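Local coordinates for 1-pyrroline-5-carboxylate dehydrogenase (Thermus thermophilus, PDB 1UZB), which oxidises the semialdehyde in equilibrium with 1-pyrroline-5-carboxylate to glutamate, the second step of proline breakdown, probably with NAD+ as the electron acceptor, at residues Leu56-Pro61 against Leu360-Ser365; Leu120-Gly125 against Pro353-Pro358. One frame throughout, in Å; residues are numbered along the deposited sequence.

Interaction 1: residues Leu56-Pro61 against Leu360-Ser365; sequences LNPSAP and LGPVVS
Pro58 and Pro362 pack ring against ring where a type I beta turn, Asn57 to Ala60, follows the edge strand 52-57 and meets the extended loop that leads into helix 366-379 of the aldehyde dehydrogenase fold. The turn brings its second residue, Pro58, against this loop. Followed outward, Pro58 first offers CB, which faces two backbone oxygens of the loop, Val363 O and Val364 O, each 3.5 Å away. CB also touches the neighbouring ring, 3.7 Å from Pro362 CG. The next atom, Pro58 CG, meets the same Pro362 CG at 3.9 Å, and the two rings are turned obliquely to each other. Pro362 returns the contact through its own CB, 3.4 Å from Pro58 O, so each proline turns ring carbons toward carbonyl oxygens of the other segment. No hydrogen bond crosses between 56-61 and 360-365. The loop is instead tied to its surroundings, with Pro362 O accepting from Gln318 and Val364 N donating to Gln320. Asn57 OD1 accepts from Ser59 N at 2.8 Å in an Asx turn, the donor standing above the carbonyl plane. Ser59 CB carries OG anti to the carbonyl carbon (chi1 -67°), which sets the oxygen beside the Pro362 ring while it bonds to Ala354 N; Ser59 OG lies 3.3 Å from Pro362 CD.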
# COMPACT_ATOMS: atom_id res chain seq x y z
N LEU A 56 22.18 39.37 29.34
CA LEU A 56 22.69 40.58 28.70
C LEU A 56 22.59 40.57 27.18
O LEU A 56 22.46 39.52 26.54
CB LEU A 56 24.15 40.79 29.09
CG LEU A 56 24.44 40.83 30.59
CD1 LEU A 56 25.94 40.96 30.82
CD2 LEU A 56 23.70 41.99 31.24
N ASN A 57 22.64 41.77 26.61
CA ASN A 57 22.59 41.96 25.16
C ASN A 57 24.05 41.89 24.70
O ASN A 57 24.85 42.77 25.01
CB ASN A 57 22.01 43.35 24.86
CG ASN A 57 22.01 43.68 23.39
OD1 ASN A 57 22.57 42.96 22.57
ND2 ASN A 57 21.38 44.80 23.04
N PRO A 58 24.42 40.84 23.95
CA PRO A 58 25.82 40.72 23.50
C PRO A 58 26.28 41.84 22.56
O PRO A 58 27.48 42.01 22.34
CB PRO A 58 25.86 39.34 22.84
CG PRO A 58 24.46 39.17 22.32
CD PRO A 58 23.61 39.71 23.47
N SER A 59 25.33 42.59 22.01
CA SER A 59 25.66 43.70 21.12
C SER A 59 25.94 44.97 21.93
O SER A 59 26.53 45.92 21.41
CB SER A 59 24.51 43.96 20.14
OG SER A 59 24.37 42.88 19.23
N ALA A 60 25.51 44.96 23.18
CA ALA A 60 25.69 46.08 24.11
C ALA A 60 25.47 45.47 25.50
O ALA A 60 24.41 45.65 26.10
CB ALA A 60 24.66 47.17 23.83
N PRO A 61 26.48 44.76 26.02
CA PRO A 61 26.42 44.09 27.32
C PRO A 61 26.05 44.89 28.57
O PRO A 61 25.87 44.30 29.63
CB PRO A 61 27.79 43.41 27.43
CG PRO A 61 28.67 44.30 26.64
CD PRO A 61 27.83 44.63 25.43
N LEU A 360 27.22 39.94 10.31
CA LEU A 360 27.63 39.29 11.55
C LEU A 360 27.33 40.17 12.75
O LEU A 360 27.61 41.37 12.75
CB LEU A 360 29.13 39.00 11.58
CG LEU A 360 29.68 37.75 10.90
CD1 LEU A 360 29.80 38.01 9.41
CD2 LEU A 360 31.05 37.42 11.47
N GLY A 361 26.73 39.56 13.77
CA GLY A 361 26.47 40.28 15.00
C GLY A 361 27.66 39.95 15.88
O GLY A 361 28.72 39.60 15.37
N PRO A 362 27.52 40.04 17.21
CA PRO A 362 28.60 39.75 18.16
C PRO A 362 28.58 38.28 18.54
O PRO A 362 27.61 37.57 18.26
CB PRO A 362 28.21 40.61 19.35
CG PRO A 362 26.72 40.41 19.37
CD PRO A 362 26.32 40.54 17.91
N VAL A 363 29.66 37.80 19.15
CA VAL A 363 29.64 36.42 19.63
C VAL A 363 28.78 36.53 20.89
O VAL A 363 28.56 37.63 21.41
CB VAL A 363 31.06 35.85 19.90
CG1 VAL A 363 31.79 35.67 18.57
CG2 VAL A 363 31.84 36.76 20.82
N VAL A 364 28.29 35.40 21.39
CA VAL A 364 27.35 35.42 22.50
C VAL A 364 27.71 35.95 23.88
O VAL A 364 26.84 36.45 24.59
CB VAL A 364 26.71 34.01 22.66
CG1 VAL A 364 27.61 33.12 23.50
CG2 VAL A 364 25.32 34.14 23.27
N SER A 365 28.97 35.86 24.28
CA SER A 365 29.34 36.32 25.62
C SER A 365 30.80 36.70 25.72
O SER A 365 31.58 36.45 24.81
CB SER A 365 29.06 35.21 26.63
OG SER A 365 29.92 34.10 26.39

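Interaction 2: residues Leu120-Gly125 against Pro353-Pro358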
# COMPACT_ATOMS: atom_id res chain seq x y z
N LEU A 120 15.56 36.90 19.91
CA LEU A 120 16.81 36.23 19.56
C LEU A 120 17.86 37.26 19.14
O LEU A 120 19.04 37.14 19.47
CB LEU A 120 16.59 35.24 18.42
CG LEU A 120 15.88 33.94 18.77
CD1 LEU A 120 15.59 33.17 17.49
CD2 LEU A 120 16.74 33.11 19.71
N VAL A 121 17.42 38.26 18.38
CA VAL A 121 18.31 39.32 17.93
C VAL A 121 18.99 39.97 19.13
O VAL A 121 20.22 40.10 19.17
CB VAL A 121 17.53 40.39 17.13
CG1 VAL A 121 18.41 41.60 16.87
CG2 VAL A 121 17.03 39.81 15.81
N TYR A 122 18.19 40.38 20.11
CA TYR A 122 18.72 41.04 21.29
C TYR A 122 19.40 40.15 22.33
O TYR A 122 20.41 40.56 22.91
CB TYR A 122 17.61 41.85 21.98
CG TYR A 122 17.21 43.09 21.22
CD1 TYR A 122 15.91 43.25 20.74
CD2 TYR A 122 18.14 44.09 20.96
CE1 TYR A 122 15.55 44.39 20.02
CE2 TYR A 122 17.79 45.23 20.24
CZ TYR A 122 16.49 45.37 19.77
OH TYR A 122 16.15 46.49 19.06
N GLU A 123 18.88 38.95 22.56
CA GLU A 123 19.47 38.09 23.59
C GLU A 123 20.71 37.30 23.18
O GLU A 123 21.62 37.12 24.00
CB GLU A 123 18.44 37.13 24.18
CG GLU A 123 18.95 36.49 25.47
CD GLU A 123 17.93 35.60 26.17
OE1 GLU A 123 18.08 35.41 27.40
OE2 GLU A 123 17.01 35.09 25.50
N VAL A 124 20.75 36.81 21.94
CA VAL A 124 21.91 36.04 21.50
C VAL A 124 22.65 36.60 20.28
O VAL A 124 23.56 35.97 19.75
CB VAL A 124 21.57 34.54 21.25
CG1 VAL A 124 21.09 33.90 22.55
CG2 VAL A 124 20.52 34.41 20.17
N GLY A 125 22.25 37.80 19.85
CA GLY A 125 22.94 38.44 18.74
C GLY A 125 22.82 37.89 17.34
O GLY A 125 23.77 37.96 16.55
N PRO A 353 25.97 45.74 15.77
CA PRO A 353 24.82 45.36 16.59
C PRO A 353 23.83 44.55 15.77
O PRO A 353 23.46 44.94 14.66
CB PRO A 353 24.25 46.70 17.02
CG PRO A 353 25.47 47.58 17.10
CD PRO A 353 26.24 47.19 15.86
N ALA A 354 23.39 43.42 16.34
CA ALA A 354 22.45 42.54 15.66
C ALA A 354 21.16 43.23 15.19
O ALA A 354 20.63 42.89 14.13
CB ALA A 354 22.11 41.36 16.57
N GLU A 355 20.67 44.19 15.96
CA GLU A 355 19.44 44.89 15.58
C GLU A 355 19.57 45.61 14.24
O GLU A 355 18.56 45.84 13.57
CB GLU A 355 19.03 45.89 16.67
CG GLU A 355 20.06 46.97 16.97
CD GLU A 355 19.53 48.05 17.90
OE1 GLU A 355 20.28 49.01 18.18
OE2 GLU A 355 18.37 47.94 18.35
N GLU A 356 20.79 45.96 13.85
CA GLU A 356 21.04 46.64 12.58
C GLU A 356 21.03 45.67 11.39
O GLU A 356 21.21 46.08 10.24
CB GLU A 356 22.39 47.35 12.61
CG GLU A 356 22.53 48.46 13.65
CD GLU A 356 21.60 49.63 13.41
OE1 GLU A 356 21.22 49.86 12.24
OE2 GLU A 356 21.25 50.32 14.39
N ASN A 357 20.81 44.39 11.68
CA ASN A 357 20.80 43.33 10.66
C ASN A 357 22.08 43.27 9.84
O ASN A 357 22.06 43.29 8.60
CB ASN A 357 19.59 43.48 9.73
CG ASN A 357 19.37 42.24 8.89
OD1 ASN A 357 19.71 41.13 9.31
ND2 ASN A 357 18.80 42.41 7.70
N PRO A 358 23.24 43.19 10.51
CA PRO A 358 24.53 43.12 9.83
C PRO A 358 24.76 41.69 9.36
O PRO A 358 23.98 40.80 9.69
CB PRO A 358 25.50 43.51 10.93
CG PRO A 358 24.89 42.82 12.12
CD PRO A 358 23.42 43.17 11.98
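Ala354 presses its methyl group into the last turn of helix 113-124, and this is the close part of the contact. Ala354 CB lies 3.5 Å from Val121 O and 3.6 Å from Gly125 C, where the chain leaves the helix with positive phi. Beside it, Val121 has CG1 anti to the backbone N (chi1 170°), which lays this methyl along the start of the facing turn, 3.7 Å from Ala354 CB and 3.6 Å from Glu355 N. Leu27 and Ala131, from helices 17-32 and 128-149, also touch Val121. In the aldehyde dehydrogenase fold of this enzyme, the contact sets the C-terminal end of a helix against a short 3-10 turn, 354-356, in the loop between helices 332-346 and 366-379. Toward the partly exposed Glu355 the packing gives way to a single polar link. Tyr122 OH donates to Glu355 OE2 at 2.7 Å, meeting that oxygen nearly along its C-O axis. The carboxylate oxygen lies at the edge of the tyrosine ring, in its plane, although the ring and carboxylate planes stand 70° apart. Glu355 CG sits between the backbone N and the carbonyl carbon (chi1 60°), and the extended chain beyond it carries OE2 to the hydroxyl. A phenylalanine in place of Tyr122 would keep the ring but would probably leave Glu355 OE2 without this donor and its carboxylate freer to turn. Glu355 CB also touches the ring, 3.8 Å from Tyr122 CE2, while Phe34 stacks edge-to-face with the tyrosine.

How the interactions relate
The centres of interactions 1 and 2 lie about 7 Å apart, on the same side of the chain's centre. In chain order come 56-61, 120-125, 353-358 and 360-365, so interaction 2 falls within the span that interaction 1 bridges. Their later segments are successive parts of one loop between helices 332-346 and 366-379; the earlier ones come from strand 52-57 and helix 113-124. The two contacts meet directly, through the bond from Ser59 to Ala354 and where Pro58 CD packs 3.3 Å from Glu123 O. Gln318 also joins them, bonding both Gly125 O and Pro362 O. One long loop is thus fastened to two N-terminal elements of the aldehyde dehydrogenase fold.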